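Local coordinates for protein fructokinase (Xylella fastidiosa Temecula1, PDB 3LJS) that probably phosphorylates fructose with ATP, as a sugar kinase of the PfkB family in the ribokinase clan, at residues 268-271 with 272-276; 280-283 with 284-287. All blocks are in the same frame, centred on the assembly; numbering follows the deposited sequence.

Interaction 1 (268-271 with 272-276)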
loop_
_atom_site.group_PDB
_atom_site.type_symbol
_atom_site.label_atom_id
_atom_site.label_comp_id
_atom_site.label_asym_id
_atom_site.label_seq_id
_atom_site.Cartn_x
_atom_site.Cartn_y
_atom_site.Cartn_z
HETATM N N MSE B 268 1.603 -31.983 -1.896
HETATM C CA MSE B 268 0.850 -32.855 -2.790
HETATM C C MSE B 268 1.351 -32.797 -4.234
HETATM O O MSE B 268 1.625 -33.835 -4.843
HETATM C CB MSE B 268 -0.638 -32.484 -2.749
HETATM C CG MSE B 268 -1.502 -33.259 -3.734
HETATM SE SE MSE B 268 -3.377 -32.735 -3.628
HETATM C CE MSE B 268 -3.240 -30.995 -4.471
ATOM N N LEU B 269 1.458 -31.593 -4.789
ATOM C CA LEU B 269 1.917 -31.449 -6.167
ATOM C C LEU B 269 3.354 -31.950 -6.319
ATOM O O LEU B 269 3.700 -32.556 -7.332
ATOM C CB LEU B 269 1.797 -29.992 -6.620
ATOM C CG LEU B 269 0.371 -29.409 -6.541
ATOM C CD1 LEU B 269 0.362 -27.989 -7.114
ATOM C CD2 LEU B 269 -0.597 -30.292 -7.326
ATOM N N TYR B 270 4.183 -31.703 -5.308
ATOM C CA TYR B 270 5.565 -32.170 -5.339
ATOM C C TYR B 270 5.583 -33.690 -5.531
ATOM O O TYR B 270 6.329 -34.210 -6.363
ATOM C CB TYR B 270 6.290 -31.832 -4.030
ATOM C CG TYR B 270 7.570 -32.626 -3.836
ATOM C CD1 TYR B 270 8.758 -32.256 -4.476
ATOM C CD2 TYR B 270 7.574 -33.787 -3.067
ATOM C CE1 TYR B 270 9.918 -33.038 -4.355
ATOM C CE2 TYR B 270 8.718 -34.572 -2.942
ATOM C CZ TYR B 270 9.884 -34.197 -3.587
ATOM O OH TYR B 270 10.999 -35.003 -3.472
ATOM N N THR B 271 4.765 -34.393 -4.752
ATOM C CA THR B 271 4.715 -35.848 -4.837
ATOM C C THR B 271 4.191 -36.322 -6.185
ATOM O O THR B 271 4.713 -37.289 -6.748
ATOM C CB THR B 271 3.858 -36.452 -3.705
ATOM O OG1 THR B 271 4.355 -35.996 -2.438
ATOM C CG2 THR B 271 3.949 -37.964 -3.728
ATOM N N PHE B 272 3.168 -35.641 -6.705
ATOM C CA PHE B 272 2.595 -35.982 -8.006
ATOM C C PHE B 272 3.691 -35.950 -9.073
ATOM O O PHE B 272 3.834 -36.880 -9.867
ATOM C CB PHE B 272 1.521 -34.968 -8.434
ATOM C CG PHE B 272 0.199 -35.103 -7.725
ATOM C CD1 PHE B 272 -0.062 -36.162 -6.864
ATOM C CD2 PHE B 272 -0.799 -34.157 -7.939
ATOM C CE1 PHE B 272 -1.303 -36.274 -6.225
ATOM C CE2 PHE B 272 -2.037 -34.260 -7.308
ATOM C CZ PHE B 272 -2.290 -35.318 -6.450
ATOM N N ALA B 273 4.451 -34.859 -9.090
ATOM C CA ALA B 273 5.511 -34.676 -10.070
ATOM C C ALA B 273 6.612 -35.720 -9.941
ATOM O O ALA B 273 7.217 -36.107 -10.939
ATOM C CB ALA B 273 6.095 -33.272 -9.949
ATOM N N GLN B 274 6.879 -36.170 -8.718
ATOM C CA GLN B 274 7.904 -37.184 -8.493
ATOM C C GLN B 274 7.439 -38.570 -8.955
ATOM O O GLN B 274 8.196 -39.318 -9.573
ATOM C CB GLN B 274 8.268 -37.267 -7.003
ATOM C CG GLN B 274 9.013 -36.061 -6.431
ATOM C CD GLN B 274 10.409 -35.882 -7.023
ATOM O OE1 GLN B 274 11.186 -36.834 -7.110
ATOM N NE2 GLN B 274 10.733 -34.656 -7.420
ATOM N N GLN B 275 6.185 -38.900 -8.663
ATOM C CA GLN B 275 5.637 -40.212 -8.988
ATOM C C GLN B 275 4.986 -40.430 -10.354
ATOM O O GLN B 275 4.992 -41.551 -10.861
ATOM C CB GLN B 275 4.645 -40.621 -7.893
ATOM C CG GLN B 275 5.237 -40.567 -6.492
ATOM C CD GLN B 275 4.261 -41.022 -5.429
ATOM O OE1 GLN B 275 3.109 -40.582 -5.399
ATOM N NE2 GLN B 275 4.717 -41.904 -4.545
ATOM N N PHE B 276 4.424 -39.384 -10.951
ATOM C CA PHE B 276 3.763 -39.540 -12.250
ATOM C C PHE B 276 4.710 -39.419 -13.444
ATOM O O PHE B 276 5.524 -38.498 -13.503
ATOM C CB PHE B 276 2.649 -38.499 -12.417
ATOM C CG PHE B 276 1.578 -38.553 -11.358
ATOM C CD1 PHE B 276 1.414 -39.675 -10.552
ATOM C CD2 PHE B 276 0.702 -37.480 -11.194
ATOM C CE1 PHE B 276 0.392 -39.729 -9.604
ATOM C CE2 PHE B 276 -0.323 -37.524 -10.251
ATOM C CZ PHE B 276 -0.479 -38.649 -9.454
HETATM O O HOH W 1 8.503 -32.702 -7.749
#

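Interaction 2 (280-283 with 284-287)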
loop_
_atom_site.group_PDB
_atom_site.type_symbol
_atom_site.label_atom_id
_atom_site.label_comp_id
_atom_site.label_asym_id
_atom_site.label_seq_id
_atom_site.Cartn_x
_atom_site.Cartn_y
_atom_site.Cartn_z
ATOM N N ALA B 280 -1.447 -38.493 -17.673
ATOM C CA ALA B 280 -2.367 -39.624 -17.674
ATOM C C ALA B 280 -2.262 -40.450 -16.396
ATOM O O ALA B 280 -3.220 -41.111 -16.001
ATOM C CB ALA B 280 -2.115 -40.511 -18.900
ATOM N N ALA B 281 -1.104 -40.409 -15.745
ATOM C CA ALA B 281 -0.901 -41.163 -14.510
ATOM C C ALA B 281 -1.862 -40.753 -13.390
ATOM O O ALA B 281 -2.073 -41.515 -12.445
ATOM C CB ALA B 281 0.546 -41.013 -14.034
ATOM N N LEU B 282 -2.440 -39.555 -13.480
ATOM C CA LEU B 282 -3.373 -39.107 -12.438
ATOM C C LEU B 282 -4.607 -40.013 -12.381
ATOM O O LEU B 282 -5.162 -40.268 -11.303
ATOM C CB LEU B 282 -3.817 -37.656 -12.689
ATOM C CG LEU B 282 -4.875 -37.105 -11.727
ATOM C CD1 LEU B 282 -4.290 -37.001 -10.328
ATOM C CD2 LEU B 282 -5.349 -35.740 -12.197
ATOM N N ILE B 283 -5.027 -40.508 -13.543
ATOM C CA ILE B 283 -6.198 -41.375 -13.620
ATOM C C ILE B 283 -5.995 -42.668 -12.829
ATOM O O ILE B 283 -6.857 -43.063 -12.040
ATOM C CB ILE B 283 -6.542 -41.709 -15.090
ATOM C CG1 ILE B 283 -6.773 -40.414 -15.872
ATOM C CG2 ILE B 283 -7.794 -42.567 -15.154
ATOM C CD1 ILE B 283 -7.876 -39.533 -15.292
ATOM N N ASP B 284 -4.855 -43.320 -13.032
ATOM C CA ASP B 284 -4.557 -44.552 -12.317
ATOM C C ASP B 284 -4.473 -44.258 -10.828
ATOM O O ASP B 284 -4.955 -45.026 -10.001
ATOM C CB ASP B 284 -3.236 -45.141 -12.805
ATOM C CG ASP B 284 -3.246 -45.418 -14.293
ATOM O OD1 ASP B 284 -4.167 -46.129 -14.751
ATOM O OD2 ASP B 284 -2.343 -44.920 -15.001
ATOM N N PHE B 285 -3.847 -43.138 -10.494
ATOM C CA PHE B 285 -3.709 -42.723 -9.108
ATOM C C PHE B 285 -5.093 -42.590 -8.467
ATOM O O PHE B 285 -5.329 -43.079 -7.365
ATOM C CB PHE B 285 -2.978 -41.380 -9.058
ATOM C CG PHE B 285 -2.923 -40.765 -7.693
ATOM C CD1 PHE B 285 -1.966 -41.172 -6.766
ATOM C CD2 PHE B 285 -3.813 -39.753 -7.340
ATOM C CE1 PHE B 285 -1.894 -40.577 -5.506
ATOM C CE2 PHE B 285 -3.752 -39.149 -6.082
ATOM C CZ PHE B 285 -2.788 -39.563 -5.163
ATOM N N CYS B 286 -6.006 -41.923 -9.166
ATOM C CA CYS B 286 -7.348 -41.719 -8.646
ATOM C C CYS B 286 -8.147 -43.003 -8.496
ATOM O O CYS B 286 -9.171 -43.021 -7.811
ATOM C CB CYS B 286 -8.103 -40.729 -9.527
ATOM S SG CYS B 286 -7.437 -39.062 -9.394
ATOM N N HIS B 287 -7.679 -44.075 -9.129
ATOM C CA HIS B 287 -8.358 -45.363 -9.037
ATOM C C HIS B 287 -7.720 -46.229 -7.952
ATOM O O HIS B 287 -8.148 -47.360 -7.731
ATOM C CB HIS B 287 -8.289 -46.109 -10.375
ATOM C CG HIS B 287 -9.078 -45.460 -11.471
ATOM N ND1 HIS B 287 -8.936 -45.813 -12.796
ATOM C CD2 HIS B 287 -10.019 -44.489 -11.439
ATOM C CE1 HIS B 287 -9.757 -45.084 -13.532
ATOM N NE2 HIS B 287 -10.426 -44.274 -12.735
#

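Interaction 1 (268-271 with 272-276)
Met268 lays its CG methylene over the face of the Phe272 ring, one helical turn further on. CG stands 3.9 Å from the centroid of that ring and 27° off its normal, which makes this a CH-pi contact. The selenium, for residue 268 is selenomethionine, reaches the ring obliquely instead, as a Met-aromatic contact with SE 4.8 Å from the Phe272 centroid. With CG of Met268 anti to the backbone N (chi1 175°), the chain runs out over the ring while its own carbonyl O also sits above the ring plane, offset toward the rim. Leu269 meets the same ring obliquely, its CD2 3.9 Å from Phe272 CD2.

A second i to i+4 pair repeats the CH-pi theme nearer the surface. Gln274 CG lies 3.8 Å from the centroid of the Tyr270 ring, over its face, and the glutamine chain then bends at chi2, which keeps the amide close to the ring. The amide and ring planes are 20° apart. A water donates to Tyr270 O and accepts from Gln274 NE2, bridging the two residues.

Thr271 and Gln275 run side by side; Thr271 CG2 packs against Gln275 OE1, while Thr271 OG1 bonds backward to Gly267 O. Four i to i+4 backbone bonds, from Phe272 N to Met268 O through Gln275 N to Thr271 O, set the pairs one turn apart. Leu269 and Phe272 face strands of the central sheet and Thr271 faces helix 289-305, so these i to i+3 and i to i+4 contacts belong to a helix packed between the two, in the layered alpha/beta ribokinase-like fold.

Interaction 2 (280-283 with 284-287)
His287 carries its imidazole directly over Ile283 O, which stands 3.3 Å from the ring plane and above its centre. At the ring's CE1 corner the CG2 methyl of Ile283 packs 3.6 Å away, the two side chains lying alongside each other and pointing the same way. CG of His287 is anti to its carbonyl carbon (chi1 -68°), a turn that swings the imidazole back over the preceding helical turn. Ile283 O also takes the His287 N-H in a bond that is weak, bent to 122° at the hydrogen. His287 N bonds Asp284 O as well, at 3.0 Å, consistent with the helix ending here. The Phe285 ring is met obliquely by Leu282 CD1, 4.1 Å from Phe285 CD2.

All of this belongs to the short helix 281-286, which follows helix 262-275 in the ribokinase-like alpha/beta fold and turns Phe285 onto helix 289-305 through Ser291, Ile292 and Thr295. Among its backbone bonds are Phe285 N to Ala281 O at 3.1 Å and Cys286 N to Leu282 O at 2.8 Å. Leu282 CD1 also touches Cys286 SG, at 3.9 Å, so that one methyl branch bridges the phenyl ring and the sulfur.

In the fold
Interactions 1 and 2 are consecutive in the chain, their centres about 12 Å apart, and they meet through aromatic rings. Phe285 of interaction 2 packs edge-to-face with both Phe272 and Phe276 of interaction 1: Phe276 CZ comes to 3.7 Å from Phe285 CG, and Phe272 CE1 to 3.8 Å from Phe285 CZ. Phe276 CB also rests on Ala281 CB, again at 3.7 Å. The short helix 281-286 thus packs against the C-terminal end of helix 262-275 and Phe276 just beyond it. Interaction 1 is nearer the nucleotide site: the Met268 side chain lies about 6 Å from that of Lys195, a residue of the ATP site, which is without nucleotide in this chain, whereas interaction 2 is remote from the ATP-binding residues.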